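PDB 2QR4: peptidase M3B, oligoendopeptidase F from Enterococcus faecium, which probably cleaves peptide bonds in short peptides as a zinc-dependent endopeptidase of the M3 family. Local coordinates for residues Y70-L73 and Y74-S78; Y56-L59 and K60-D64; P261-H264 and R265-L269. All coordinates share one frame; numbering follows the deposited sequence. Where two conformers were deposited one is given.

Overall arrangement
Interactions 1 and 2 belong to consecutive helices, 68-87 and 33-63, and touch each other with their centres 9 Å apart. Interaction 3, on helix 260-274, lies on the opposite side of the chain's centre, about 47 Å from interaction 1 and 39 Å from interaction 2, centre to centre. All three are partly buried helical stretches carried by i to i+4 backbone bonds; interaction 2 has the most exposed residues (three), interaction 3 the most buried (three). Residues 70-78 face both their own chain and the second subunit; residues 56-64 turn several polar side chains outward near a helix end; residues 261-269 press apolar groups into the interior and send polar ends to neighbouring helices and loops.

Interaction 1. Residues Y70-L73 and Y74-S78; sequences YQAL and YARAS
Tyr74 N donates to Tyr70 O at 2.9 Å, and the same i to i+4 step recurs through the next turn: Ala75 N to Gln71 O at 3.0 Å, Arg76 N to Ala72 O at 2.9 Å and Ala77 N to Leu73 O at 2.9 Å. Every residue keeps helical phi and psi, which makes residues 70-78 an unbroken run of helix 68-87. The bond from Arg76 is nearly straight (168°), while that from Ala77 is more bent (151°). Farther along, Tyr74 O takes two donors from one residue, Ser78 N at 2.8 Å and Ser78 OG at 3.0 Å. They approach from opposite faces of the carbonyl plane. The OG bond folds the serine side chain back on its own helix, where OG lies above one face of the Tyr74 ring, offset toward the rim. That ring leaves the helix with CG anti to the backbone N (chi1 177°), and its hydroxyl is hydrogen-bonded to Asp151. On another side, Arg76 CG passes 3.3 Å from Ala72 O, and its extended chain then carries the guanidinium outward and back toward the preceding turn until NH2 lies 4.3 Å from Ala72 CB, with the methyl oblique to the guanidinium plane. Ala72, Ala75 and Arg76 pack on Pro458 of the second subunit, and Gln71 NE2 bonds Thr65 O of its own chain and Asn209 OD1 of the second subunit. Leu73 and Ala77 instead meet Ala57 of helix 33-63 and Phe8 of helix 4-18. Helix 68-87 is thus covered on one side by its own chain and on another by its dimer partner, and with helix 33-63 it forms an antiparallel helical hairpin.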
loop_
_atom_site.group_PDB
_atom_site.type_symbol
_atom_site.label_atom_id
_atom_site.label_comp_id
_atom_site.label_asym_id
_atom_site.label_seq_id
_atom_site.Cartn_x
_atom_site.Cartn_y
_atom_site.Cartn_z
ATOM N N TYR A 70 12.652 15.558 -0.911
ATOM C CA TYR A 70 11.502 15.555 -0.003
ATOM C C TYR A 70 11.076 14.131 0.308
ATOM O O TYR A 70 10.778 13.816 1.461
ATOM C CB TYR A 70 10.307 16.344 -0.551
ATOM C CG TYR A 70 10.546 17.829 -0.774
ATOM C CD1 TYR A 70 11.584 18.504 -0.139
ATOM C CD2 TYR A 70 9.702 18.562 -1.603
ATOM C CE1 TYR A 70 11.789 19.867 -0.352
ATOM C CE2 TYR A 70 9.892 19.910 -1.816
ATOM C CZ TYR A 70 10.931 20.560 -1.192
ATOM O OH TYR A 70 11.105 21.909 -1.428
ATOM N N GLN A 71 11.055 13.271 -0.711
ATOM C CA GLN A 71 10.736 11.858 -0.498
ATOM C C GLN A 71 11.648 11.277 0.594
ATOM O O GLN A 71 11.182 10.608 1.523
ATOM C CB GLN A 71 10.932 11.065 -1.785
ATOM C CG GLN A 71 9.966 11.397 -2.900
ATOM C CD GLN A 71 10.347 10.707 -4.195
ATOM O OE1 GLN A 71 11.426 10.121 -4.299
ATOM N NE2 GLN A 71 9.471 10.784 -5.198
ATOM N N ALA A 72 12.945 11.562 0.475
ATOM C CA ALA A 72 13.965 11.067 1.402
ATOM C C ALA A 72 13.763 11.582 2.815
ATOM O O ALA A 72 13.877 10.827 3.783
ATOM C CB ALA A 72 15.349 11.449 0.913
ATOM N N LEU A 73 13.464 12.874 2.926
ATOM C CA LEU A 73 13.264 13.519 4.218
ATOM C C LEU A 73 12.063 12.888 4.916
ATOM O O LEU A 73 12.129 12.529 6.095
ATOM C CB LEU A 73 13.042 15.011 4.016
ATOM C CG LEU A 73 13.682 16.006 4.977
ATOM C CD1 LEU A 73 12.863 16.137 6.248
ATOM C CD2 LEU A 73 15.105 15.599 5.286
ATOM N N TYR A 74 10.980 12.715 4.163
ATOM C CA TYR A 74 9.744 12.155 4.697
ATOM C C TYR A 74 9.927 10.697 5.148
ATOM O O TYR A 74 9.438 10.291 6.197
ATOM C CB TYR A 74 8.615 12.294 3.669
ATOM C CG TYR A 74 7.304 11.675 4.093
ATOM C CD1 TYR A 74 6.743 11.959 5.337
ATOM C CD2 TYR A 74 6.610 10.820 3.240
ATOM C CE1 TYR A 74 5.544 11.382 5.734
ATOM C CE2 TYR A 74 5.407 10.242 3.627
ATOM C CZ TYR A 74 4.880 10.524 4.871
ATOM O OH TYR A 74 3.686 9.961 5.244
ATOM N N ALA A 75 10.647 9.918 4.357
ATOM C CA ALA A 75 10.983 8.555 4.739
ATOM C C ALA A 75 11.822 8.524 6.022
ATOM O O ALA A 75 11.509 7.789 6.946
ATOM C CB ALA A 75 11.723 7.866 3.596
ATOM N N ARG A 76 12.877 9.332 6.100
ATOM C CA ARG A 76 13.684 9.344 7.323
ATOM C C ARG A 76 12.833 9.747 8.524
ATOM O O ARG A 76 12.979 9.182 9.608
ATOM C CB ARG A 76 14.928 10.243 7.187
ATOM C CG ARG A 76 15.937 9.719 6.179
ATOM C CD ARG A 76 17.256 10.477 6.187
ATOM N NE ARG A 76 18.368 9.604 5.784
ATOM C CZ ARG A 76 18.946 9.589 4.577
ATOM N NH1 ARG A 76 19.946 8.743 4.340
ATOM N NH2 ARG A 76 18.539 10.411 3.606
ATOM N N ALA A 77 11.912 10.685 8.327
ATOM C CA ALA A 77 11.066 11.149 9.433
ATOM C C ALA A 77 10.029 10.119 9.836
ATOM O O ALA A 77 9.673 10.025 11.014
ATOM C CB ALA A 77 10.404 12.496 9.112
ATOM N N SER A 78 9.553 9.329 8.873
ATOM C CA SER A 78 8.626 8.243 9.210
ATOM C C SER A 78 9.304 7.165 10.038
ATOM O O SER A 78 8.737 6.714 11.029
ATOM C CB SER A 78 7.961 7.638 7.973
ATOM O OG SER A 78 7.195 8.632 7.315
#

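Interaction 2. Residues Y56-L59 and K60-D64; sequences YAHL and KNDQD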
loop_
_atom_site.group_PDB
_atom_site.type_symbol
_atom_site.label_atom_id
_atom_site.label_comp_id
_atom_site.label_asym_id
_atom_site.label_seq_id
_atom_site.Cartn_x
_atom_site.Cartn_y
_atom_site.Cartn_z
ATOM N N TYR A 56 5.997 18.118 9.670
ATOM C CA TYR A 56 6.707 19.017 8.771
ATOM C C TYR A 56 7.183 18.335 7.493
ATOM O O TYR A 56 7.022 18.871 6.393
ATOM C CB TYR A 56 7.911 19.643 9.466
ATOM C CG TYR A 56 8.742 20.496 8.535
ATOM C CD1 TYR A 56 8.201 21.640 7.946
ATOM C CD2 TYR A 56 10.061 20.161 8.234
ATOM C CE1 TYR A 56 8.954 22.434 7.088
ATOM C CE2 TYR A 56 10.829 20.955 7.381
ATOM C CZ TYR A 56 10.266 22.089 6.810
ATOM O OH TYR A 56 11.006 22.884 5.958
ATOM N N ALA A 57 7.794 17.165 7.642
ATOM C CA ALA A 57 8.326 16.454 6.495
ATOM C C ALA A 57 7.193 15.964 5.595
ATOM O O ALA A 57 7.320 15.949 4.373
ATOM C CB ALA A 57 9.177 15.298 6.951
ATOM N N HIS A 58 6.088 15.570 6.218
ATOM C CA HIS A 58 4.924 15.096 5.494
ATOM C C HIS A 58 4.401 16.248 4.652
ATOM O O HIS A 58 4.127 16.086 3.462
ATOM C CB HIS A 58 3.869 14.616 6.484
ATOM C CG HIS A 58 2.703 13.923 5.860
ATOM N ND1 HIS A 58 2.420 12.593 6.090
ATOM C CD2 HIS A 58 1.730 14.378 5.039
ATOM C CE1 HIS A 58 1.331 12.255 5.424
ATOM N NE2 HIS A 58 0.891 13.322 4.782
ATOM N N LEU A 59 4.294 17.427 5.259
ATOM C CA LEU A 59 3.813 18.594 4.526
ATOM C C LEU A 59 4.663 18.866 3.296
ATOM O O LEU A 59 4.149 18.990 2.188
ATOM C CB LEU A 59 3.750 19.835 5.422
ATOM C CG LEU A 59 2.338 20.180 5.911
ATOM C CD1 LEU A 59 1.686 18.984 6.616
ATOM C CD2 LEU A 59 2.342 21.418 6.811
ATOM N N LYS A 60 5.971 18.954 3.498
ATOM C CA LYS A 60 6.886 19.190 2.404
ATOM C C LYS A 60 6.757 18.122 1.303
ATOM O O LYS A 60 6.791 18.438 0.116
ATOM C CB LYS A 60 8.314 19.293 2.930
ATOM C CG LYS A 60 8.696 20.698 3.340
ATOM C CD LYS A 60 10.169 20.965 3.049
ATOM C CE LYS A 60 10.480 22.464 3.064
ATOM N NZ LYS A 60 9.802 23.219 1.966
ATOM N N ASN A 61 6.591 16.865 1.701
ATOM C CA ASN A 61 6.370 15.794 0.745
ATOM C C ASN A 61 5.127 16.069 -0.096
ATOM O O ASN A 61 5.178 16.030 -1.327
ATOM C CB ASN A 61 6.214 14.463 1.471
ATOM C CG ASN A 61 6.195 13.277 0.522
ATOM O OD1 ASN A 61 5.336 12.398 0.615
ATOM N ND2 ASN A 61 7.155 13.238 -0.383
ATOM N N ASP A 62 4.015 16.363 0.575
ATOM C CA ASP A 62 2.749 16.640 -0.105
ATOM C C ASP A 62 2.849 17.811 -1.079
ATOM O O ASP A 62 2.177 17.823 -2.114
ATOM C CB ASP A 62 1.624 16.875 0.906
ATOM C CG ASP A 62 1.096 15.580 1.504
ATOM O OD1 ASP A 62 1.649 14.507 1.190
ATOM O OD2 ASP A 62 0.124 15.634 2.285
ATOM N N GLN A 63 3.688 18.793 -0.778
ATOM C CA GLN A 63 3.805 19.935 -1.676
ATOM C C GLN A 63 4.551 19.631 -2.986
ATOM O O GLN A 63 4.213 20.189 -4.032
ATOM C CB GLN A 63 4.383 21.157 -0.955
ATOM C CG GLN A 63 3.319 22.146 -0.453
ATOM C CD GLN A 63 2.808 21.829 0.949
ATOM O OE1 GLN A 63 3.114 22.542 1.902
ATOM N NE2 GLN A 63 2.025 20.761 1.076
ATOM N N ASP A 64 5.552 18.756 -2.944
ATOM C CA ASP A 64 6.186 18.296 -4.188
ATOM C C ASP A 64 6.586 16.820 -4.067
ATOM O O ASP A 64 7.742 16.502 -3.787
ATOM C CB ASP A 64 7.393 19.171 -4.524
ATOM C CG ASP A 64 8.007 18.844 -5.874
ATOM O OD1 ASP A 64 7.536 17.906 -6.559
ATOM O OD2 ASP A 64 8.978 19.536 -6.253
#
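Lys60 lays its aliphatic chain beside the Tyr56 side chain, the two pointing the same way from successive turns. Its CG is 4.1 Å from Tyr56 CE1, and farther out CD is 3.6 Å from Tyr56 OH. CE comes in obliquely to the ring and is placed 3.0 Å from Tyr56 OH, a closeness that is doubtful. Tyr56 CG is anti to the backbone N (chi1 175°), which sets the ring alongside the lysine. On a different side of the helix, Asp62 OD2 sits at the edge of the His58 ring, near its plane and 3.4 Å from His58 CD2, although the ring and carboxylate planes are 73° apart. Beneath both pairs run the helical bonds, Lys60 N to Tyr56 O at 3.1 Å and Asp62 N to His58 O at 2.9 Å. Asn61 meets Tyr74 of helix 68-87, whose ring also meets that of His58, planes about 80° apart. The regular pattern fades at the end: Gln63 N bonds Leu59 O and, weakly, Lys60 O; Asp64 N reaches Lys60 O only weakly; and Asp64 is the first residue with non-helical phi and psi. This is the C-terminal turn of a long helix leading into the short connection of a helical hairpin.

Interaction 3. Residues P261-H264 and R265-L269; sequences PLLH and RYMEL
Arg265 N finds its acceptor in Pro261 O, 2.9 Å away, the first of a continuous series of i to i+4 bonds. Tyr266 N follows with Leu262 O at 3.0 Å, Met267 N with Leu263 O at 2.8 Å and Glu268 N with His264 O at 3.0 Å. Leu269 N to Arg265 O, at 3.1 Å, carries the pattern forward. Pro261, which has no N-H to offer, stands in the first turn of helix 260-274, where a proline is commonly tolerated. This helix belongs to the largely alpha-helical body of an M3 peptidase and is packed among helices 418-454, 461-476 and 557-579. Facing helices 418-454 and 461-476, Leu263 and selenomethionine Met267 cross at an angle: Leu263 CD2 lies 3.9 Å from Met267 CG and 4.1 Å from its CE. The Met267 chain is bent at chi2 (-61°) and again at chi3, which curls the terminal methyl back toward the leucine; Leu263 also meets Phe437 and Tyr476. The polar ends of His264 and Arg265 find their partners outside this stretch. His264 CG lies beside the backbone N (chi1 -66°), which turns the ring back toward Pro261, whose N stands over the rim of one face; the ring gives NE2 to Lys474 O. Arg265, its chain bent at chi2 and chi3, brings its guanidinium to helix 557-579: NH1 forms a salt bridge with Glu574, and NH2 a hydrogen bond with Asn571 OD1, while Glu567 is only a long, weak ion pair to NH2. Nearer the backbone, Glu268 CG passes 3.4 Å from His264 O before its chain bends away.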
loop_
_atom_site.group_PDB
_atom_site.type_symbol
_atom_site.label_atom_id
_atom_site.label_comp_id
_atom_site.label_asym_id
_atom_site.label_seq_id
_atom_site.Cartn_x
_atom_site.Cartn_y
_atom_site.Cartn_z
ATOM N N PRO A 261 -34.275 16.916 -1.522
ATOM C CA PRO A 261 -35.086 17.680 -2.484
ATOM C C PRO A 261 -34.687 19.164 -2.599
ATOM O O PRO A 261 -34.870 19.753 -3.662
ATOM C CB PRO A 261 -36.528 17.534 -1.943
ATOM C CG PRO A 261 -36.506 16.218 -1.172
ATOM C CD PRO A 261 -35.102 16.198 -0.530
ATOM N N LEU A 262 -34.165 19.771 -1.531
ATOM C CA LEU A 262 -33.671 21.155 -1.637
ATOM C C LEU A 262 -32.510 21.309 -2.640
ATOM O O LEU A 262 -32.532 22.227 -3.453
ATOM C CB LEU A 262 -33.254 21.697 -0.286
ATOM C CG LEU A 262 -34.402 21.895 0.694
ATOM C CD1 LEU A 262 -33.843 22.346 2.042
ATOM C CD2 LEU A 262 -35.389 22.890 0.134
ATOM N N LEU A 263 -31.519 20.410 -2.584
ATOM C CA LEU A 263 -30.444 20.349 -3.583
ATOM C C LEU A 263 -31.026 20.110 -4.975
ATOM O O LEU A 263 -30.631 20.768 -5.943
ATOM C CB LEU A 263 -29.471 19.203 -3.277
ATOM C CG LEU A 263 -27.955 19.329 -3.542
ATOM C CD1 LEU A 263 -27.322 17.981 -3.881
ATOM C CD2 LEU A 263 -27.594 20.329 -4.602
ATOM N N HIS A 264 -31.945 19.147 -5.074
ATOM C CA HIS A 264 -32.580 18.827 -6.342
ATOM C C HIS A 264 -33.133 20.094 -6.960
ATOM O O HIS A 264 -32.878 20.385 -8.132
ATOM C CB HIS A 264 -33.700 17.787 -6.166
ATOM C CG HIS A 264 -33.208 16.442 -5.731
ATOM N ND1 HIS A 264 -34.058 15.409 -5.399
ATOM C CD2 HIS A 264 -31.952 15.972 -5.535
ATOM C CE1 HIS A 264 -33.347 14.355 -5.037
ATOM N NE2 HIS A 264 -32.067 14.669 -5.115
ATOM N N ARG A 265 -33.864 20.855 -6.151
ATOM C CA ARG A 265 -34.434 22.131 -6.567
ATOM C C ARG A 265 -33.375 23.144 -7.001
ATOM O O ARG A 265 -33.562 23.848 -7.993
ATOM C CB ARG A 265 -35.237 22.740 -5.426
ATOM C CG ARG A 265 -36.717 22.600 -5.550
ATOM C CD ARG A 265 -37.351 23.977 -5.384
ATOM N NE ARG A 265 -37.641 24.297 -3.997
ATOM C CZ ARG A 265 -38.006 25.504 -3.593
ATOM N NH1 ARG A 265 -38.094 26.491 -4.470
ATOM N NH2 ARG A 265 -38.266 25.733 -2.318
ATOM N N TYR A 266 -32.281 23.232 -6.242
ATOM C CA TYR A 266 -31.202 24.165 -6.571
ATOM C C TYR A 266 -30.580 23.797 -7.921
ATOM O O TYR A 266 -30.206 24.667 -8.708
ATOM C CB TYR A 266 -30.150 24.172 -5.459
ATOM C CG TYR A 266 -29.051 25.188 -5.642
ATOM C CD1 TYR A 266 -29.324 26.446 -6.147
ATOM C CD2 TYR A 266 -27.745 24.901 -5.278
ATOM C CE1 TYR A 266 -28.335 27.382 -6.309
ATOM C CE2 TYR A 266 -26.743 25.833 -5.436
ATOM C CZ TYR A 266 -27.047 27.078 -5.953
ATOM O OH TYR A 266 -26.066 28.038 -6.099
HETATM N N MSE A 267 -30.516 22.499 -8.200
HETATM C CA MSE A 267 -30.005 22.016 -9.480
HETATM C C MSE A 267 -30.955 22.353 -10.648
HETATM O O MSE A 267 -30.499 22.764 -11.713
HETATM C CB MSE A 267 -29.694 20.523 -9.401
HETATM C CG MSE A 267 -28.572 20.196 -8.412
HETATM SE SE MSE A 267 -26.809 21.010 -8.826
HETATM C CE MSE A 267 -26.949 22.704 -7.859
ATOM N N GLU A 268 -32.266 22.231 -10.443
ATOM C CA GLU A 268 -33.219 22.706 -11.446
ATOM C C GLU A 268 -32.972 24.176 -11.764
ATOM O O GLU A 268 -33.003 24.589 -12.932
ATOM C CB GLU A 268 -34.680 22.514 -11.001
ATOM C CG GLU A 268 -35.063 21.064 -10.671
ATOM C CD GLU A 268 -35.317 20.170 -11.911
ATOM O OE1 GLU A 268 -35.236 20.641 -13.080
ATOM O OE2 GLU A 268 -35.602 18.970 -11.696
ATOM N N LEU A 269 -32.724 24.969 -10.725
ATOM C CA LEU A 269 -32.540 26.406 -10.921
ATOM C C LEU A 269 -31.281 26.653 -11.737
ATOM O O LEU A 269 -31.291 27.422 -12.698
ATOM C CB LEU A 269 -32.471 27.141 -9.588
ATOM C CG LEU A 269 -32.149 28.622 -9.677
ATOM C CD1 LEU A 269 -33.185 29.324 -10.530
ATOM C CD2 LEU A 269 -32.113 29.195 -8.272
#